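TOXN (Bacillus thuringiensis, PDB 4ATO) cleaves RNA at A-rich sequences as the toxic endoribonuclease of a type III toxin-antitoxin system and is bound by its pseudoknot antitoxin RNA ToxI. Local coordinates at residues Ser25-Asn30 / Asn86-Pro91; Leu82-Met87 / Glu133-Asp138. One frame throughout, in Å; residues are numbered along the deposited sequence. Where two conformers were deposited one is given.

Strand 78-89 of the antiparallel sheet supplies one segment to each contact, and both contacts include N86 and M87, which follow the 3-10 turn at V84-N85 that interrupts the strand. In contact 1 segment 86-91, at the end of the strand and just beyond, meets the loop 25-30, which follows helix 14-23; in contact 2 segment 82-87, at the interruption, meets helix 108-139. Their centres lie about 12 Å apart, and the segments follow the chain in the order 25-30, 82-87, 86-91 and 133-138, with 82-87 running into 86-91. One break in a strand is thus turned to two uses: N85 and N86 present amides to the bound RNA, while V84 and M87 tie the same turn to the long helix.

Contact 1 of 2, residues Ser25-Asn30 / Asn86-Pro91. With nucleotides of chain B.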
ATOM      1  N   SER A  25      26.743  26.120 -24.196  1.00 39.00           N
ATOM      2  CA  SER A  25      27.563  26.360 -23.011  1.00 49.22           C
ATOM      3  C   SER A  25      26.982  25.779 -21.714  1.00 45.54           C
ATOM      4  O   SER A  25      27.641  25.821 -20.671  1.00 41.92           O
ATOM      5  CB  SER A  25      27.832  27.860 -22.841  1.00 50.19           C
ATOM      6  OG  SER A  25      26.625  28.590 -22.722  1.00 54.69           O
ATOM      7  N   LYS A  26      25.767  25.235 -21.769  1.00 38.98           N
ATOM      8  CA  LYS A  26      25.150  24.669 -20.564  1.00 32.11           C
ATOM      9  C   LYS A  26      25.526  23.211 -20.310  1.00 37.39           C
ATOM     10  O   LYS A  26      25.140  22.641 -19.283  1.00 39.76           O
ATOM     11  CB  LYS A  26      23.623  24.808 -20.590  1.00 31.52           C
ATOM     12  CG  LYS A  26      23.103  26.236 -20.549  1.00 42.11           C
ATOM     13  CD  LYS A  26      21.628  26.243 -20.894  1.00 43.18           C
ATOM     14  CE  LYS A  26      21.198  27.548 -21.497  1.00 37.73           C
ATOM     15  NZ  LYS A  26      20.087  27.332 -22.458  1.00 41.89           N
ATOM     16  N   VAL A  27      26.267  22.604 -21.232  1.00 37.86           N
ATOM     17  CA  VAL A  27      26.759  21.243 -21.015  1.00 36.60           C
ATOM     18  C   VAL A  27      27.652  21.241 -19.771  1.00 44.16           C
ATOM     19  O   VAL A  27      28.457  22.152 -19.589  1.00 47.48           O
ATOM     20  CB  VAL A  27      27.544  20.716 -22.242  1.00 43.78           C
ATOM     21  CG1 VAL A  27      28.128  19.339 -21.960  1.00 36.82           C
ATOM     22  CG2 VAL A  27      26.644  20.664 -23.468  1.00 44.19           C
ATOM     23  N   PRO A  28      27.489  20.239 -18.892  1.00 38.85           N
ATOM     24  CA  PRO A  28      28.241  20.263 -17.629  1.00 35.41           C
ATOM     25  C   PRO A  28      29.741  20.017 -17.794  1.00 42.46           C
ATOM     26  O   PRO A  28      30.133  19.129 -18.563  1.00 41.39           O
ATOM     27  CB  PRO A  28      27.623  19.106 -16.831  1.00 35.18           C
ATOM     28  CG  PRO A  28      26.278  18.862 -17.475  1.00 38.88           C
ATOM     29  CD  PRO A  28      26.500  19.147 -18.921  1.00 35.18           C
ATOM     30  N   PHE A  29      30.554  20.793 -17.071  1.00 37.60           N
ATOM     31  CA  PHE A  29      31.991  20.548 -16.985  1.00 43.17           C
ATOM     32  C   PHE A  29      32.175  19.106 -16.502  1.00 46.11           C
ATOM     33  O   PHE A  29      31.482  18.662 -15.585  1.00 37.61           O
ATOM     34  CB  PHE A  29      32.649  21.484 -15.963  1.00 39.78           C
ATOM     35  CG  PHE A  29      32.632  22.943 -16.338  1.00 45.97           C
ATOM     36  CD1 PHE A  29      32.301  23.354 -17.615  1.00 47.27           C
ATOM     37  CD2 PHE A  29      32.983  23.906 -15.400  1.00 48.50           C
ATOM     38  CE1 PHE A  29      32.302  24.703 -17.946  1.00 46.80           C
ATOM     39  CE2 PHE A  29      32.989  25.256 -15.722  1.00 47.86           C
ATOM     40  CZ  PHE A  29      32.647  25.653 -16.992  1.00 54.21           C
ATOM     41  N   ASN A  30      33.096  18.373 -17.088  1.00 47.15           N
ATOM     42  CA  ASN A  30      33.271  16.989 -16.727  1.00 52.16           C
ATOM     43  C   ASN A  30      34.085  16.768 -15.464  1.00 50.12           C
ATOM     44  O   ASN A  30      33.980  15.745 -14.833  1.00 51.08           O
ATOM     45  CB  ASN A  30      33.900  16.242 -17.893  1.00 51.32           C
ATOM     46  CG  ASN A  30      33.153  14.987 -18.249  1.00 51.14           C
ATOM     47  OD1 ASN A  30      31.979  14.861 -17.984  1.00 41.37           O
ATOM     48  ND2 ASN A  30      33.842  14.053 -18.848  1.00 55.13           N
ATOM     49  N   ASN A  86      20.166  19.435 -17.955  1.00 23.51           N
ATOM     50  CA  ASN A  86      21.449  19.295 -18.650  1.00 26.98           C
ATOM     51  C   ASN A  86      21.669  17.927 -19.311  1.00 29.42           C
ATOM     52  O   ASN A  86      22.804  17.552 -19.576  1.00 33.45           O
ATOM     53  CB  ASN A  86      22.616  19.568 -17.695  1.00 27.30           C
ATOM     54  CG  ASN A  86      22.575  20.970 -17.090  1.00 28.39           C
ATOM     55  OD1 ASN A  86      22.952  21.166 -15.941  1.00 36.44           O
ATOM     56  ND2 ASN A  86      22.124  21.943 -17.868  1.00 28.30           N
ATOM     57  N   MET A  87      20.603  17.175 -19.568  1.00 27.30           N
ATOM     58  CA  MET A  87      20.768  15.886 -20.238  1.00 34.89           C
ATOM     59  C   MET A  87      21.302  16.065 -21.661  1.00 31.07           C
ATOM     60  O   MET A  87      21.037  17.074 -22.315  1.00 24.81           O
ATOM     61  CB  MET A  87      19.471  15.066 -20.223  1.00 31.30           C
ATOM     62  CG  MET A  87      18.387  15.573 -21.134  1.00 27.96           C
ATOM     63  SD  MET A  87      16.930  14.535 -21.004  1.00 36.24           S
ATOM     64  CE  MET A  87      15.635  15.707 -21.413  1.00 51.76           C
ATOM     65  N   ILE A  88      22.085  15.095 -22.117  1.00 32.55           N
ATOM     66  CA  ILE A  88      22.764  15.195 -23.404  1.00 34.61           C
ATOM     67  C   ILE A  88      22.695  13.885 -24.183  1.00 39.02           C
ATOM     68  O   ILE A  88      22.629  12.804 -23.590  1.00 38.36           O
ATOM     69  CB  ILE A  88      24.259  15.588 -23.250  1.00 31.43           C
ATOM     70  CG1 ILE A  88      24.995  14.586 -22.359  1.00 28.77           C
ATOM     71  CG2 ILE A  88      24.399  16.983 -22.686  1.00 28.02           C
ATOM     72  CD1 ILE A  88      26.496  14.795 -22.343  1.00 31.42           C
ATOM     73  N   PRO A  89      22.689  13.983 -25.522  1.00 37.88           N
ATOM     74  CA  PRO A  89      22.753  12.797 -26.376  1.00 38.94           C
ATOM     75  C   PRO A  89      24.213  12.425 -26.561  1.00 42.27           C
ATOM     76  O   PRO A  89      25.027  13.324 -26.759  1.00 34.37           O
ATOM     77  CB  PRO A  89      22.169  13.297 -27.696  1.00 38.38           C
ATOM     78  CG  PRO A  89      22.555  14.750 -27.736  1.00 35.77           C
ATOM     79  CD  PRO A  89      22.544  15.227 -26.310  1.00 29.61           C
ATOM     80  N   VAL A  90      24.547  11.140 -26.461  1.00 40.17           N
ATOM     81  CA  VAL A  90      25.935  10.696 -26.541  1.00 40.09           C
ATOM     82  C   VAL A  90      26.030   9.401 -27.355  1.00 44.43           C
ATOM     83  O   VAL A  90      25.227   8.494 -27.157  1.00 46.50           O
ATOM     84  CB  VAL A  90      26.533  10.452 -25.121  1.00 39.85           C
ATOM     85  CG1 VAL A  90      27.993  10.037 -25.202  1.00 35.74           C
ATOM     86  CG2 VAL A  90      26.400  11.687 -24.258  1.00 44.72           C
ATOM     87  N   PRO A  91      27.008   9.315 -28.276  1.00 41.38           N
ATOM     88  CA  PRO A  91      27.236   8.072 -29.027  1.00 49.48           C
ATOM     89  C   PRO A  91      27.918   7.023 -28.153  1.00 49.11           C
ATOM     90  O   PRO A  91      28.648   7.383 -27.227  1.00 50.33           O
ATOM     91  CB  PRO A  91      28.153   8.514 -30.178  1.00 43.92           C
ATOM     92  CG  PRO A  91      28.834   9.729 -29.677  1.00 51.27           C
ATOM     93  CD  PRO A  91      27.869  10.415 -28.746  1.00 42.33           C
TER
ATOM     94  O5'   A B   1      29.085  21.316 -11.370  1.00 42.97           O
ATOM     95  C5'   A B   1      29.941  21.816 -10.352  1.00 41.52           C
ATOM     96  C4'   A B   1      30.345  23.240 -10.619  1.00 35.98           C
ATOM     97  O4'   A B   1      30.989  23.326 -11.912  1.00 45.88           O
ATOM     98  C3'   A B   1      29.211  24.247 -10.698  1.00 38.30           C
ATOM     99  O3'   A B   1      28.804  24.703  -9.417  1.00 29.77           O
ATOM    100  C2'   A B   1      29.799  25.350 -11.572  1.00 42.06           C
ATOM    101  O2'   A B   1      30.630  26.197 -10.802  1.00 42.40           O
ATOM    102  C1'   A B   1      30.686  24.558 -12.523  1.00 38.96           C
ATOM    103  N9    A B   1      30.054  24.293 -13.832  1.00 37.35           N
ATOM    104  C8    A B   1      29.773  23.049 -14.347  1.00 34.81           C
ATOM    105  N7    A B   1      29.261  23.079 -15.555  1.00 36.12           N
ATOM    106  C5    A B   1      29.215  24.432 -15.873  1.00 38.08           C
ATOM    107  C6    A B   1      28.778  25.117 -17.027  1.00 41.93           C
ATOM    108  N6    A B   1      28.275  24.517 -18.116  1.00 36.37           N
ATOM    109  N1    A B   1      28.868  26.462 -17.025  1.00 39.83           N
ATOM    110  C2    A B   1      29.369  27.062 -15.935  1.00 49.14           C
ATOM    111  N3    A B   1      29.814  26.527 -14.797  1.00 42.19           N
ATOM    112  C4    A B   1      29.709  25.191 -14.823  1.00 29.92           C
ATOM    113  P     A B   2      27.305  25.227  -9.171  1.00 40.35           P
ATOM    114  OP1   A B   2      27.231  25.659  -7.760  1.00 40.84           O
ATOM    115  OP2   A B   2      26.384  24.160  -9.649  1.00 36.30           O
ATOM    116  O5'   A B   2      27.195  26.484 -10.131  1.00 42.67           O
ATOM    117  C5'   A B   2      27.784  27.728  -9.801  1.00 40.79           C
ATOM    118  C4'   A B   2      27.524  28.730 -10.887  1.00 38.30           C
ATOM    119  O4'   A B   2      28.017  28.204 -12.143  1.00 37.48           O
ATOM    120  C3'   A B   2      26.057  29.039 -11.142  1.00 40.53           C
ATOM    121  O3'   A B   2      25.583  30.081 -10.317  1.00 39.75           O
ATOM    122  C2'   A B   2      26.004  29.370 -12.630  1.00 44.45           C
ATOM    123  O2'   A B   2      26.346  30.732 -12.852  1.00 47.33           O
ATOM    124  C1'   A B   2      27.126  28.505 -13.189  1.00 40.18           C
ATOM    125  N9    A B   2      26.660  27.233 -13.785  1.00 40.70           N
ATOM    126  C8    A B   2      26.730  25.991 -13.200  1.00 37.29           C
ATOM    127  N7    A B   2      26.326  25.011 -13.971  1.00 35.76           N
ATOM    128  C5    A B   2      26.009  25.641 -15.164  1.00 37.03           C
ATOM    129  C6    A B   2      25.525  25.150 -16.387  1.00 35.93           C
ATOM    130  N6    A B   2      25.295  23.864 -16.600  1.00 29.49           N
ATOM    131  N1    A B   2      25.299  26.025 -17.393  1.00 39.68           N
ATOM    132  C2    A B   2      25.549  27.320 -17.156  1.00 33.55           C
ATOM    133  N3    A B   2      26.004  27.903 -16.049  1.00 37.81           N
ATOM    134  C4    A B   2      26.220  27.004 -15.073  1.00 36.12           C
ATOM    135  P     A B   3      24.189  29.937  -9.555  1.00 39.58           P
ATOM    136  OP1   A B   3      24.087  31.085  -8.619  1.00 45.78           O
ATOM    137  OP2   A B   3      24.135  28.562  -9.003  1.00 49.71           O
ATOM    138  O5'   A B   3      23.128  30.099 -10.732  1.00 46.30           O
ATOM    139  C5'   A B   3      23.060  31.301 -11.494  1.00 43.91           C
ATOM    140  C4'   A B   3      22.153  31.146 -12.687  1.00 38.90           C
ATOM    141  O4'   A B   3      22.793  30.309 -13.683  1.00 43.42           O
ATOM    142  C3'   A B   3      20.814  30.466 -12.420  1.00 40.59           C
ATOM    143  O3'   A B   3      19.837  31.364 -11.915  1.00 37.48           O
ATOM    144  C2'   A B   3      20.457  29.872 -13.780  1.00 39.89           C
ATOM    145  O2'   A B   3      19.897  30.858 -14.630  1.00 45.50           O
ATOM    146  C1'   A B   3      21.832  29.496 -14.330  1.00 40.98           C
ATOM    147  N9    A B   3      22.171  28.079 -14.081  1.00 37.80           N
ATOM    148  C8    A B   3      22.670  27.521 -12.924  1.00 35.79           C
ATOM    149  N7    A B   3      22.901  26.230 -13.008  1.00 39.40           N
ATOM    150  C5    A B   3      22.543  25.914 -14.308  1.00 29.95           C
ATOM    151  C6    A B   3      22.545  24.702 -15.018  1.00 32.55           C
ATOM    152  N6    A B   3      22.942  23.544 -14.490  1.00 27.89           N
ATOM    153  N1    A B   3      22.131  24.721 -16.306  1.00 36.72           N
ATOM    154  C2    A B   3      21.724  25.891 -16.828  1.00 34.16           C
ATOM    155  N3    A B   3      21.669  27.097 -16.261  1.00 33.85           N
ATOM    156  C4    A B   3      22.099  27.042 -14.985  1.00 36.33           C
TER
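With CG of N86 beside its backbone N and anti to the carbonyl carbon (chi1 -60°), the amide lies beside the K26 carbonyl. N86 CB packs on P28 CG at 3.7 Å, the two side chains lying alongside and running in opposing senses. V27 CG2 approaches I88 CG2 more loosely, at 4.4 Å. No hydrogen bond joins the segments: N86 ND2 is near K26 O but at a poor angle, and turns instead to N1 of A3 of chain B, at 3.2 Å. N86 OD1 accepts from A3 N6 at 2.8 Å with an almost straight bond (176°), so both ends of the amide read one adenine. The loop reads the other two through its backbone. N6 of A1 of chain B gives hydrogen bonds to S25 O (2.9 Å) and V27 O (2.8 Å), and N6 of A2 of chain B gives one to K26 O (3.0 Å). The F29 ring stacks face on over A1, whose C5 sits 3.5 Å above the ring centre, while the K26 chain passes A2 and A3 to hydrogen-bond C156 O. Three backbone carbonyls and N86 OD1 thus accept from adenine N6 groups and N86 ND2 donates to N1, consistent with selection of adenine by an enzyme cleaving A-rich RNA.

Contact 2 of 2, residues Leu82-Met87 / Glu133-Asp138; sequences LLVNNM and EKVYKD. With nucleotides of chain B.
The break in strand 78-89 packs here against helix 108-139, V84 and M87 meeting V135 and Y136 of the helix. V84 CG2 lies 3.6 Å from V135 CG1, the two valines crossing obliquely, but the V84 contact is somewhat uncertain, because the side chain has two conformers. M87 leaves its backbone with CG between N and the carbonyl carbon (chi1 72°) and is extended beyond it, which carries the methyl CE to the helix. There CE meets V135 CG2 tip to tip at 4.0 Å. CE also lies 4.1 Å from Y136 CB, the M87 and Y136 side chains crossing at about a right angle. Between the segments the contact is wholly apolar; the Y136 hydroxyl lies beyond it, hydrogen-bonded to E163 and N47.

The strand gives way to a short 3-10 turn at V84 and N85, closed by backbone bonds from N86 N to L83 O (3.0 Å) and from M87 N to V84 O (3.2 Å). In this turn V84 points toward the helix and N85 away from it. N85 ND2 makes a weak hydrogen bond to O4 of U4 of chain B, at 3.4 Å and 143°, and also donates to V155 O, which helps fix the orientation of the amide. F159 of helix 159-169 touches both M87 and V135, adding an aromatic side to the apolar cluster.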
ATOM      1  N   LEU A  82      19.966  14.744  -9.949  1.00 21.89           N
ATOM      2  CA  LEU A  82      20.065  14.532 -11.390  1.00 26.88           C
ATOM      3  C   LEU A  82      19.564  15.785 -12.065  1.00 30.81           C
ATOM      4  O   LEU A  82      18.446  16.228 -11.783  1.00 30.04           O
ATOM      5  CB  LEU A  82      19.210  13.363 -11.851  1.00 25.25           C
ATOM      6  CG  LEU A  82      19.778  11.953 -11.727  1.00 38.14           C
ATOM      7  CD1 LEU A  82      18.648  10.944 -11.918  1.00 31.97           C
ATOM      8  CD2 LEU A  82      20.866  11.749 -12.762  1.00 30.48           C
ATOM      9  N   LEU A  83      20.381  16.345 -12.958  1.00 24.97           N
ATOM     10  CA  LEU A  83      20.009  17.551 -13.699  1.00 28.05           C
ATOM     11  C   LEU A  83      19.353  17.219 -15.045  1.00 23.38           C
ATOM     12  O   LEU A  83      20.033  17.144 -16.081  1.00 27.85           O
ATOM     13  CB  LEU A  83      21.247  18.411 -13.939  1.00 22.90           C
ATOM     14  CG  LEU A  83      22.047  18.713 -12.669  1.00 27.68           C
ATOM     15  CD1 LEU A  83      23.324  19.525 -12.999  1.00 25.65           C
ATOM     16  CD2 LEU A  83      21.183  19.440 -11.642  1.00 28.04           C
ATOM     17  N   VAL A  84      18.042  17.020 -15.057  1.00 26.75           N
ATOM     18  CA  VAL A  84      17.422  16.676 -16.334  0.50 32.12           C
ATOM     19  C   VAL A  84      17.520  17.835 -17.332  1.00 30.11           C
ATOM     20  O   VAL A  84      17.580  17.595 -18.541  1.00 33.96           O
ATOM     21  CB  VAL A  84      15.998  16.042 -16.206  0.50 30.21           C
ATOM     22  CG1 VAL A  84      15.527  16.029 -14.767  0.50 31.25           C
ATOM     23  CG2 VAL A  84      14.989  16.708 -17.134  0.50 26.74           C
ATOM     24  N   ASN A  85      17.630  19.068 -16.834  1.00 27.13           N
ATOM     25  CA  ASN A  85      17.864  20.229 -17.707  1.00 26.63           C
ATOM     26  C   ASN A  85      19.183  20.164 -18.483  1.00 32.09           C
ATOM     27  O   ASN A  85      19.312  20.784 -19.537  1.00 34.08           O
ATOM     28  CB  ASN A  85      17.809  21.545 -16.926  1.00 27.55           C
ATOM     29  CG  ASN A  85      18.769  21.568 -15.730  1.00 31.16           C
ATOM     30  OD1 ASN A  85      18.868  20.594 -14.984  1.00 34.21           O
ATOM     31  ND2 ASN A  85      19.473  22.681 -15.552  1.00 26.95           N
ATOM     32  N   ASN A  86      20.166  19.435 -17.955  1.00 23.51           N
ATOM     33  CA  ASN A  86      21.449  19.295 -18.650  1.00 26.98           C
ATOM     34  C   ASN A  86      21.669  17.927 -19.311  1.00 29.42           C
ATOM     35  O   ASN A  86      22.804  17.552 -19.576  1.00 33.45           O
ATOM     36  CB  ASN A  86      22.616  19.568 -17.695  1.00 27.30           C
ATOM     37  CG  ASN A  86      22.575  20.970 -17.090  1.00 28.39           C
ATOM     38  OD1 ASN A  86      22.952  21.166 -15.941  1.00 36.44           O
ATOM     39  ND2 ASN A  86      22.124  21.943 -17.868  1.00 28.30           N
ATOM     40  N   MET A  87      20.603  17.175 -19.568  1.00 27.30           N
ATOM     41  CA  MET A  87      20.768  15.886 -20.238  1.00 34.89           C
ATOM     42  C   MET A  87      21.302  16.065 -21.661  1.00 31.07           C
ATOM     43  O   MET A  87      21.037  17.074 -22.315  1.00 24.81           O
ATOM     44  CB  MET A  87      19.471  15.066 -20.223  1.00 31.30           C
ATOM     45  CG  MET A  87      18.387  15.573 -21.134  1.00 27.96           C
ATOM     46  SD  MET A  87      16.930  14.535 -21.004  1.00 36.24           S
ATOM     47  CE  MET A  87      15.635  15.707 -21.413  1.00 51.76           C
ATOM     48  N   GLU A 133      10.719  13.125 -20.230  1.00 28.74           N
ATOM     49  CA  GLU A 133       9.796  13.234 -21.350  1.00 35.77           C
ATOM     50  C   GLU A 133       9.091  14.577 -21.362  1.00 37.05           C
ATOM     51  O   GLU A 133       8.935  15.183 -22.424  1.00 37.18           O
ATOM     52  CB  GLU A 133       8.769  12.100 -21.339  1.00 33.58           C
ATOM     53  CG  GLU A 133       9.407  10.715 -21.277  1.00 48.18           C
ATOM     54  CD  GLU A 133       8.403   9.585 -21.433  1.00 59.47           C
ATOM     55  OE1 GLU A 133       7.218   9.760 -21.056  1.00 67.96           O
ATOM     56  OE2 GLU A 133       8.808   8.518 -21.939  1.00 55.10           O
ATOM     57  N   LYS A 134       8.678  15.046 -20.186  1.00 32.39           N
ATOM     58  CA  LYS A 134       7.979  16.326 -20.095  1.00 38.33           C
ATOM     59  C   LYS A 134       8.878  17.466 -20.546  1.00 43.63           C
ATOM     60  O   LYS A 134       8.447  18.307 -21.344  1.00 38.61           O
ATOM     61  CB  LYS A 134       7.446  16.600 -18.678  1.00 34.12           C
ATOM     62  CG  LYS A 134       6.254  15.748 -18.284  1.00 38.18           C
ATOM     63  CD  LYS A 134       5.805  16.060 -16.857  1.00 39.18           C
ATOM     64  CE  LYS A 134       4.824  15.017 -16.320  1.00 32.64           C
ATOM     65  NZ  LYS A 134       3.650  14.762 -17.201  1.00 44.76           N
ATOM     66  N   VAL A 135      10.120  17.511 -20.054  1.00 31.44           N
ATOM     67  CA  VAL A 135      10.959  18.653 -20.435  1.00 34.39           C
ATOM     68  C   VAL A 135      11.463  18.597 -21.875  1.00 31.35           C
ATOM     69  O   VAL A 135      11.508  19.624 -22.549  1.00 33.14           O
ATOM     70  CB  VAL A 135      12.089  19.018 -19.419  1.00 35.72           C
ATOM     71  CG1 VAL A 135      11.921  18.299 -18.110  1.00 28.13           C
ATOM     72  CG2 VAL A 135      13.484  18.831 -20.017  1.00 32.33           C
ATOM     73  N   TYR A 136      11.813  17.407 -22.356  1.00 33.67           N
ATOM     74  CA  TYR A 136      12.242  17.270 -23.742  1.00 32.46           C
ATOM     75  C   TYR A 136      11.146  17.765 -24.685  1.00 38.83           C
ATOM     76  O   TYR A 136      11.418  18.494 -25.630  1.00 34.30           O
ATOM     77  CB  TYR A 136      12.576  15.823 -24.082  1.00 28.22           C
ATOM     78  CG  TYR A 136      13.066  15.655 -25.509  1.00 34.45           C
ATOM     79  CD1 TYR A 136      14.412  15.776 -25.808  1.00 32.81           C
ATOM     80  CD2 TYR A 136      12.183  15.377 -26.553  1.00 28.21           C
ATOM     81  CE1 TYR A 136      14.877  15.626 -27.091  1.00 37.27           C
ATOM     82  CE2 TYR A 136      12.644  15.232 -27.854  1.00 40.27           C
ATOM     83  CZ  TYR A 136      13.997  15.357 -28.112  1.00 40.19           C
ATOM     84  OH  TYR A 136      14.494  15.208 -29.390  1.00 35.93           O
ATOM     85  N   LYS A 137       9.911  17.352 -24.420  1.00 33.09           N
ATOM     86  CA  LYS A 137       8.773  17.785 -25.222  1.00 38.59           C
ATOM     87  C   LYS A 137       8.653  19.305 -25.217  1.00 42.62           C
ATOM     88  O   LYS A 137       8.567  19.933 -26.274  1.00 35.81           O
ATOM     89  CB  LYS A 137       7.473  17.168 -24.694  1.00 50.43           C
ATOM     90  CG  LYS A 137       6.666  16.400 -25.731  1.00 75.20           C
ATOM     91  CD  LYS A 137       7.382  15.118 -26.161  1.00 91.35           C
ATOM     92  CE  LYS A 137       6.549  14.299 -27.149  1.00 98.85           C
ATOM     93  NZ  LYS A 137       6.316  15.009 -28.444  1.00 99.90           N
ATOM     94  N   ASP A 138       8.654  19.897 -24.025  1.00 40.13           N
ATOM     95  CA  ASP A 138       8.470  21.344 -23.911  1.00 41.86           C
ATOM     96  C   ASP A 138       9.623  22.174 -24.467  1.00 43.21           C
ATOM     97  O   ASP A 138       9.406  23.259 -25.008  1.00 40.09           O
ATOM     98  CB  ASP A 138       8.172  21.747 -22.471  1.00 40.50           C
ATOM     99  CG  ASP A 138       6.692  21.794 -22.184  1.00 51.89           C
ATOM    100  OD1 ASP A 138       5.900  21.652 -23.139  1.00 60.57           O
ATOM    101  OD2 ASP A 138       6.318  21.982 -21.012  1.00 54.75           O
TER
ATOM    102  P     A B   3      24.189  29.937  -9.555  1.00 39.58           P
ATOM    103  OP1   A B   3      24.087  31.085  -8.619  1.00 45.78           O
ATOM    104  OP2   A B   3      24.135  28.562  -9.003  1.00 49.71           O
ATOM    105  O5'   A B   3      23.128  30.099 -10.732  1.00 46.30           O
ATOM    106  C5'   A B   3      23.060  31.301 -11.494  1.00 43.91           C
ATOM    107  C4'   A B   3      22.153  31.146 -12.687  1.00 38.90           C
ATOM    108  O4'   A B   3      22.793  30.309 -13.683  1.00 43.42           O
ATOM    109  C3'   A B   3      20.814  30.466 -12.420  1.00 40.59           C
ATOM    110  O3'   A B   3      19.837  31.364 -11.915  1.00 37.48           O
ATOM    111  C2'   A B   3      20.457  29.872 -13.780  1.00 39.89           C
ATOM    112  O2'   A B   3      19.897  30.858 -14.630  1.00 45.50           O
ATOM    113  C1'   A B   3      21.832  29.496 -14.330  1.00 40.98           C
ATOM    114  N9    A B   3      22.171  28.079 -14.081  1.00 37.80           N
ATOM    115  C8    A B   3      22.670  27.521 -12.924  1.00 35.79           C
ATOM    116  N7    A B   3      22.901  26.230 -13.008  1.00 39.40           N
ATOM    117  C5    A B   3      22.543  25.914 -14.308  1.00 29.95           C
ATOM    118  C6    A B   3      22.545  24.702 -15.018  1.00 32.55           C
ATOM    119  N6    A B   3      22.942  23.544 -14.490  1.00 27.89           N
ATOM    120  N1    A B   3      22.131  24.721 -16.306  1.00 36.72           N
ATOM    121  C2    A B   3      21.724  25.891 -16.828  1.00 34.16           C
ATOM    122  N3    A B   3      21.669  27.097 -16.261  1.00 33.85           N
ATOM    123  C4    A B   3      22.099  27.042 -14.985  1.00 36.33           C
ATOM    124  P     U B   4      18.957  30.983 -10.626  1.00 38.86           P
ATOM    125  OP1   U B   4      18.197  32.193 -10.238  1.00 42.25           O
ATOM    126  OP2   U B   4      19.872  30.367  -9.632  1.00 41.02           O
ATOM    127  O5'   U B   4      17.956  29.886 -11.197  1.00 39.08           O
ATOM    128  C5'   U B   4      16.869  30.259 -12.026  1.00 27.67           C
ATOM    129  C4'   U B   4      15.795  29.205 -12.035  1.00 35.60           C
ATOM    130  O4'   U B   4      16.338  27.977 -12.585  1.00 37.72           O
ATOM    131  C3'   U B   4      15.219  28.839 -10.667  1.00 32.81           C
ATOM    132  O3'   U B   4      13.841  28.501 -10.831  1.00 29.87           O
ATOM    133  C2'   U B   4      16.017  27.580 -10.299  1.00 32.36           C
ATOM    134  O2'   U B   4      15.380  26.725  -9.371  1.00 28.84           O
ATOM    135  C1'   U B   4      16.165  26.919 -11.658  1.00 28.81           C
ATOM    136  N1    U B   4      17.319  26.008 -11.783  1.00 29.46           N
ATOM    137  C2    U B   4      17.027  24.667 -11.892  1.00 27.36           C
ATOM    138  O2    U B   4      15.889  24.250 -11.825  1.00 35.29           O
ATOM    139  N3    U B   4      18.112  23.839 -12.050  1.00 32.58           N
ATOM    140  C4    U B   4      19.435  24.221 -12.129  1.00 42.00           C
ATOM    141  O4    U B   4      20.299  23.356 -12.280  1.00 39.13           O
ATOM    142  C5    U B   4      19.660  25.634 -12.026  1.00 36.58           C
ATOM    143  C6    U B   4      18.614  26.460 -11.870  1.00 33.21           C
TER